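Local atomic coordinates of devB protein (Vibrio cholerae O1 biovar eltor str. N16961, PDB entry 1Y89), a protein that probably hydrolyses 6-phosphogluconolactone to 6-phosphogluconate in the pentose phosphate pathway. Residues 51-54 and 55-59; 70-73 and 74-78. All coordinates share one frame; numbering follows the deposited sequence.

Interaction 1 of 2, residues 51-54 and 55-59; sequences QPYA and NDIQW
The indole of W59 meets the A54 carbonyl at its edge: NE1 of W59 donates to O of A54 at 2.9 Å in a nearly straight bond (163°). The acceptor lies in the plane of the ring, whereas the donor stands above the plane of the carbonyl and so misses its lone pairs. On one face of the same indole rests CG2 of I57, 3.5 Å above the plane and over its centre. The other branch of I57 runs back to Y53. With CG1 beside the backbone N (chi1 -67°) and the chain extended beyond it, CD1 of I57 comes within 3.8 Å of CB of Y53, approaching the phenol ring obliquely. The phenol hydroxyl is held elsewhere, by D19 of helix 10-25.

The contact is arranged around the short helix 53-56, which links helix 39-48 to strand 62-70. P52, which follows a cis peptide bond, accepts at O from N of D56 at 2.9 Å and more weakly from N of N55. The next carbonyl, O of Y53, takes N of I57 at 3.0 Å, just where the chain leaves helical geometry. W59 gives the carbonyl of A54 a side-chain donor, and NE2 of Q58 does the same for O of D56.

On the exposed side, Q51 folds over at chi2 to bring NE2 to OD1 of N55 at 2.8 Å. The two amides are nearly coplanar, 26° apart, but the bond is bent. Separately, OD2 of D56 lies 3.4 Å from CB of P52, while I57 and W59 turn inward onto L48 of helix 39-48.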
ATOM      1  N   GLN A  51      -4.035  14.567 -20.505  1.00 19.92           N
ATOM      2  CA  GLN A  51      -5.398  14.066 -20.292  1.00 21.74           C
ATOM      3  C   GLN A  51      -5.342  12.662 -19.687  1.00 21.96           C
ATOM      4  O   GLN A  51      -4.505  11.847 -20.115  1.00 21.11           O
ATOM      5  CB  GLN A  51      -6.188  14.058 -21.612  1.00 21.73           C
ATOM      6  CG  GLN A  51      -6.386  15.472 -22.200  1.00 26.44           C
ATOM      7  CD  GLN A  51      -6.864  16.532 -21.164  1.00 32.95           C
ATOM      8  OE1 GLN A  51      -7.680  16.247 -20.272  1.00 38.14           O
ATOM      9  NE2 GLN A  51      -6.330  17.743 -21.272  1.00 32.41           N
ATOM     10  N   PRO A  52      -6.259  12.352 -18.743  1.00 21.98           N
ATOM     11  CA  PRO A  52      -7.398  13.191 -18.319  1.00 21.59           C
ATOM     12  C   PRO A  52      -7.089  14.082 -17.091  1.00 20.79           C
ATOM     13  O   PRO A  52      -7.922  14.917 -16.724  1.00 19.76           O
ATOM     14  CB  PRO A  52      -8.455  12.150 -17.933  1.00 22.41           C
ATOM     15  CG  PRO A  52      -7.636  11.029 -17.319  1.00 22.98           C
ATOM     16  CD  PRO A  52      -6.244  11.067 -18.008  1.00 22.97           C
ATOM     17  N   TYR A  53      -5.904  13.925 -16.509  1.00 20.23           N
ATOM     18  CA  TYR A  53      -5.530  14.618 -15.254  1.00 21.22           C
ATOM     19  C   TYR A  53      -5.606  16.127 -15.314  1.00 20.84           C
ATOM     20  O   TYR A  53      -6.107  16.758 -14.366  1.00 20.18           O
ATOM     21  CB  TYR A  53      -4.144  14.163 -14.761  1.00 21.86           C
ATOM     22  CG  TYR A  53      -4.118  12.669 -14.502  1.00 22.52           C
ATOM     23  CD1 TYR A  53      -4.713  12.138 -13.368  1.00 21.44           C
ATOM     24  CD2 TYR A  53      -3.574  11.782 -15.453  1.00 21.56           C
ATOM     25  CE1 TYR A  53      -4.728  10.731 -13.127  1.00 21.84           C
ATOM     26  CE2 TYR A  53      -3.589  10.375 -15.232  1.00 24.12           C
ATOM     27  CZ  TYR A  53      -4.155   9.872 -14.062  1.00 25.34           C
ATOM     28  OH  TYR A  53      -4.166   8.527 -13.803  1.00 24.58           O
ATOM     29  N   ALA A  54      -5.115  16.701 -16.416  1.00 20.95           N
ATOM     30  CA  ALA A  54      -5.056  18.162 -16.565  1.00 21.91           C
ATOM     31  C   ALA A  54      -6.452  18.768 -16.313  1.00 22.54           C
ATOM     32  O   ALA A  54      -6.597  19.801 -15.662  1.00 22.19           O
ATOM     33  CB  ALA A  54      -4.549  18.552 -17.993  1.00 21.12           C
ATOM     34  N   ASN A  55      -7.467  18.108 -16.830  1.00 23.02           N
ATOM     35  CA  ASN A  55      -8.823  18.631 -16.695  1.00 25.42           C
ATOM     36  C   ASN A  55      -9.638  18.085 -15.523  1.00 24.93           C
ATOM     37  O   ASN A  55     -10.476  18.805 -14.989  1.00 25.30           O
ATOM     38  CB  ASN A  55      -9.582  18.481 -18.026  1.00 26.45           C
ATOM     39  CG  ASN A  55      -9.118  19.514 -19.067  1.00 32.21           C
ATOM     40  OD1 ASN A  55      -8.379  19.190 -19.998  1.00 36.33           O
ATOM     41  ND2 ASN A  55      -9.515  20.780 -18.874  1.00 38.00           N
ATOM     42  N   ASP A  56      -9.410  16.822 -15.143  1.00 23.35           N
ATOM     43  CA  ASP A  56     -10.225  16.185 -14.110  1.00 22.89           C
ATOM     44  C   ASP A  56      -9.754  16.526 -12.693  1.00 22.46           C
ATOM     45  O   ASP A  56     -10.551  16.513 -11.750  1.00 21.60           O
ATOM     46  CB  ASP A  56     -10.226  14.669 -14.276  1.00 22.28           C
ATOM     47  CG  ASP A  56     -10.990  14.210 -15.528  1.00 25.58           C
ATOM     48  OD1 ASP A  56     -11.558  15.054 -16.240  1.00 24.84           O
ATOM     49  OD2 ASP A  56     -10.992  13.003 -15.783  1.00 27.51           O
ATOM     50  N   ILE A  57      -8.459  16.776 -12.528  1.00 21.08           N
ATOM     51  CA  ILE A  57      -7.962  17.097 -11.190  1.00 20.83           C
ATOM     52  C   ILE A  57      -8.526  18.468 -10.784  1.00 20.95           C
ATOM     53  O   ILE A  57      -8.470  19.430 -11.555  1.00 20.69           O
ATOM     54  CB  ILE A  57      -6.418  17.071 -11.108  1.00 20.79           C
ATOM     55  CG1 ILE A  57      -5.946  15.621 -11.310  1.00 20.36           C
ATOM     56  CG2 ILE A  57      -5.939  17.686  -9.747  1.00 19.28           C
ATOM     57  CD1 ILE A  57      -4.418  15.422 -11.168  1.00 20.33           C
ATOM     58  N   GLN A  58      -9.095  18.548  -9.588  1.00 20.80           N
ATOM     59  CA  GLN A  58      -9.647  19.828  -9.138  1.00 21.92           C
ATOM     60  C   GLN A  58      -8.541  20.631  -8.506  1.00 21.17           C
ATOM     61  O   GLN A  58      -8.393  20.644  -7.277  1.00 21.50           O
ATOM     62  CB  GLN A  58     -10.834  19.578  -8.193  1.00 22.69           C
ATOM     63  CG  GLN A  58     -11.930  18.710  -8.877  1.00 27.27           C
ATOM     64  CD  GLN A  58     -12.541  19.360 -10.130  1.00 35.45           C
ATOM     65  OE1 GLN A  58     -13.127  20.462 -10.063  1.00 38.77           O
ATOM     66  NE2 GLN A  58     -12.420  18.672 -11.292  1.00 36.97           N
ATOM     67  N   TRP A  59      -7.741  21.280  -9.356  1.00 20.96           N
ATOM     68  CA  TRP A  59      -6.525  22.013  -8.917  1.00 20.55           C
ATOM     69  C   TRP A  59      -6.794  23.053  -7.848  1.00 20.52           C
ATOM     70  O   TRP A  59      -5.906  23.360  -7.053  1.00 20.22           O
ATOM     71  CB  TRP A  59      -5.837  22.685 -10.125  1.00 20.35           C
ATOM     72  CG  TRP A  59      -5.439  21.679 -11.171  1.00 19.68           C
ATOM     73  CD1 TRP A  59      -6.056  21.459 -12.369  1.00 20.57           C
ATOM     74  CD2 TRP A  59      -4.395  20.709 -11.066  1.00 20.57           C
ATOM     75  NE1 TRP A  59      -5.427  20.428 -13.037  1.00 21.55           N
ATOM     76  CE2 TRP A  59      -4.393  19.967 -12.262  1.00 20.97           C
ATOM     77  CE3 TRP A  59      -3.411  20.430 -10.091  1.00 21.14           C
ATOM     78  CZ2 TRP A  59      -3.482  18.936 -12.499  1.00 19.24           C
ATOM     79  CZ3 TRP A  59      -2.491  19.400 -10.339  1.00 20.28           C
ATOM     80  CH2 TRP A  59      -2.542  18.678 -11.525  1.00 20.21           C
TER

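Interaction 2 of 2, residues 70-73 and 74-78; sequences RCVA and PDDAE. With PO4 (phosphate ion), chain C.
The guanidinium of R70 reaches the far end of the loop, where NH1 gives a hydrogen bond to the backbone O of E78 at 2.8 Å, with the acceptor close to the guanidinium plane. A bend at chi2 (75°) curls the arginine's aliphatic part round that same carbonyl. The packed middle of the loop belongs to V72, whose CG2 touches CB of D76 at 3.6 Å and also the backbone of E78. The D76 carboxylate reaches forward: OD1, through its anti lone pair, accepts from N of E78 at 2.8 Å, an Asx turn. It shares D76 with a type I turn from A73 to D76, closed by N of D76 on O of A73 at 2.9 Å.

The pairing of R70 with the E78 carboxylate is looser. OE1, whose stronger partner is NE2 of Q171, lies 3.6 Å from NH1 of R70, well out of the guanidinium plane, so charge alone links them, and a water bridges NH1 to OE2. At its other edge the guanidinium donates from NH2 to phosphate O3 at 3.1 Å.

The loop joins strand 62-70 to helix 80-89, with P74 against Y81 of that helix and C71 hydrogen-bonded through its backbone to L172 of strand 172-176, just after Q171.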
ATOM      1  N   ARG A  70      16.386  24.964  -4.585  1.00 19.18           N
ATOM      2  CA  ARG A  70      17.707  25.492  -4.839  1.00 20.12           C
ATOM      3  C   ARG A  70      17.630  27.021  -4.841  1.00 20.28           C
ATOM      4  O   ARG A  70      16.668  27.624  -5.349  1.00 20.96           O
ATOM      5  CB  ARG A  70      18.256  24.979  -6.180  1.00 19.06           C
ATOM      6  CG  ARG A  70      18.594  23.467  -6.178  1.00 21.30           C
ATOM      7  CD  ARG A  70      17.364  22.560  -6.244  1.00 20.09           C
ATOM      8  NE  ARG A  70      17.738  21.150  -6.508  1.00 19.94           N
ATOM      9  CZ  ARG A  70      18.070  20.660  -7.705  1.00 26.04           C
ATOM     10  NH1 ARG A  70      18.059  21.440  -8.798  1.00 22.87           N
ATOM     11  NH2 ARG A  70      18.402  19.373  -7.821  1.00 24.07           N
ATOM     12  N   CYS A  71      18.616  27.653  -4.228  1.00 20.96           N
ATOM     13  CA  CYS A  71      18.571  29.102  -4.066  1.00 20.97           C
ATOM     14  C   CYS A  71      19.000  29.757  -5.357  1.00 21.70           C
ATOM     15  O   CYS A  71      20.035  30.438  -5.411  1.00 21.36           O
ATOM     16  CB  CYS A  71      19.417  29.559  -2.849  1.00 20.86           C
ATOM     17  SG  CYS A  71      18.619  29.001  -1.351  1.00 21.88           S
ATOM     18  N   VAL A  72      18.170  29.554  -6.386  1.00 21.66           N
ATOM     19  CA  VAL A  72      18.387  30.131  -7.716  1.00 22.76           C
ATOM     20  C   VAL A  72      17.078  30.746  -8.175  1.00 23.64           C
ATOM     21  O   VAL A  72      15.999  30.412  -7.630  1.00 22.80           O
ATOM     22  CB  VAL A  72      18.868  29.073  -8.774  1.00 22.71           C
ATOM     23  CG1 VAL A  72      20.318  28.544  -8.472  1.00 23.48           C
ATOM     24  CG2 VAL A  72      17.847  27.894  -8.954  1.00 21.77           C
ATOM     25  N   ALA A  73      17.154  31.630  -9.179  1.00 24.53           N
ATOM     26  CA  ALA A  73      15.952  32.244  -9.765  1.00 25.15           C
ATOM     27  C   ALA A  73      14.973  31.173 -10.267  1.00 25.60           C
ATOM     28  O   ALA A  73      15.391  30.081 -10.694  1.00 26.47           O
ATOM     29  CB  ALA A  73      16.325  33.214 -10.900  1.00 25.35           C
ATOM     30  N   PRO A  74      13.667  31.470 -10.193  1.00 26.10           N
ATOM     31  CA  PRO A  74      12.679  30.463 -10.561  1.00 26.77           C
ATOM     32  C   PRO A  74      12.735  30.045 -12.043  1.00 28.12           C
ATOM     33  O   PRO A  74      12.135  29.039 -12.395  1.00 29.32           O
ATOM     34  CB  PRO A  74      11.343  31.133 -10.211  1.00 26.21           C
ATOM     35  CG  PRO A  74      11.662  32.621 -10.223  1.00 26.12           C
ATOM     36  CD  PRO A  74      13.043  32.720  -9.708  1.00 24.55           C
ATOM     37  N   ASP A  75      13.436  30.786 -12.899  1.00 27.78           N
ATOM     38  CA  ASP A  75      13.597  30.334 -14.285  1.00 28.76           C
ATOM     39  C   ASP A  75      15.007  29.777 -14.566  1.00 28.50           C
ATOM     40  O   ASP A  75      15.379  29.546 -15.717  1.00 27.83           O
ATOM     41  CB  ASP A  75      13.225  31.443 -15.276  1.00 30.30           C
ATOM     42  CG  ASP A  75      14.140  32.672 -15.159  1.00 34.02           C
ATOM     43  OD1 ASP A  75      14.865  32.807 -14.123  1.00 33.63           O
ATOM     44  OD2 ASP A  75      14.123  33.499 -16.113  1.00 37.85           O
ATOM     45  N   ASP A  76      15.789  29.580 -13.503  1.00 27.14           N
ATOM     46  CA  ASP A  76      17.082  28.925 -13.610  1.00 26.96           C
ATOM     47  C   ASP A  76      16.877  27.435 -13.851  1.00 26.25           C
ATOM     48  O   ASP A  76      15.894  26.857 -13.386  1.00 24.79           O
ATOM     49  CB  ASP A  76      17.878  29.121 -12.318  1.00 27.20           C
ATOM     50  CG  ASP A  76      19.311  28.701 -12.467  1.00 28.34           C
ATOM     51  OD1 ASP A  76      19.581  27.500 -12.419  1.00 30.16           O
ATOM     52  OD2 ASP A  76      20.158  29.579 -12.685  1.00 31.66           O
ATOM     53  N   ALA A  77      17.782  26.812 -14.610  1.00 26.16           N
ATOM     54  CA  ALA A  77      17.721  25.361 -14.863  1.00 26.33           C
ATOM     55  C   ALA A  77      17.675  24.512 -13.566  1.00 26.08           C
ATOM     56  O   ALA A  77      17.133  23.396 -13.536  1.00 26.57           O
ATOM     57  CB  ALA A  77      18.908  24.957 -15.692  1.00 27.08           C
ATOM     58  N   GLU A  78      18.263  25.053 -12.503  1.00 26.15           N
ATOM     59  CA  GLU A  78      18.410  24.343 -11.232  1.00 26.62           C
ATOM     60  C   GLU A  78      17.204  24.552 -10.299  1.00 25.09           C
ATOM     61  O   GLU A  78      17.187  24.036  -9.208  1.00 25.61           O
ATOM     62  CB  GLU A  78      19.698  24.792 -10.540  1.00 27.53           C
ATOM     63  CG  GLU A  78      20.974  24.208 -11.162  1.00 32.86           C
ATOM     64  CD  GLU A  78      21.124  22.764 -10.794  1.00 39.94           C
ATOM     65  OE1 GLU A  78      21.402  22.477  -9.599  1.00 42.23           O
ATOM     66  OE2 GLU A  78      20.900  21.913 -11.691  1.00 42.18           O
TER
HETATM   67  P   PO4 C 239      19.280  16.873  -5.155  1.00 27.01           P
HETATM   68  O1  PO4 C 239      19.135  17.215  -3.681  1.00 31.39           O
HETATM   69  O2  PO4 C 239      19.661  15.448  -5.261  1.00 31.55           O
HETATM   70  O3  PO4 C 239      17.946  17.170  -5.747  1.00 31.51           O
HETATM   71  O4  PO4 C 239      20.354  17.725  -5.716  1.00 30.98           O
HETATM   72  O   HOH W   1      19.028  20.170 -11.264  1.00 51.37           O

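Overall arrangement
Interactions 1 and 2 occupy the two ends of strand 62-70: residues 51-59 lead into it and residues 70-78 lead out. Their centres are 27 Å apart and their nearest atoms about 18 Å, so they do not touch. Both are local ways of shaping a connection, one by fastening a short helix to an indole just beyond its end, the other by chaining two turns and closing the loop with an arginine. Interaction 2 alone meets the phosphate, which H144 and R173 also bind. The ion probably came from the crystallisation liquor, yet its setting is consistent with a site for a sugar phosphate. Interaction 1 has no such ligand; the side chain of I57 is about 11 Å from a bound polyether.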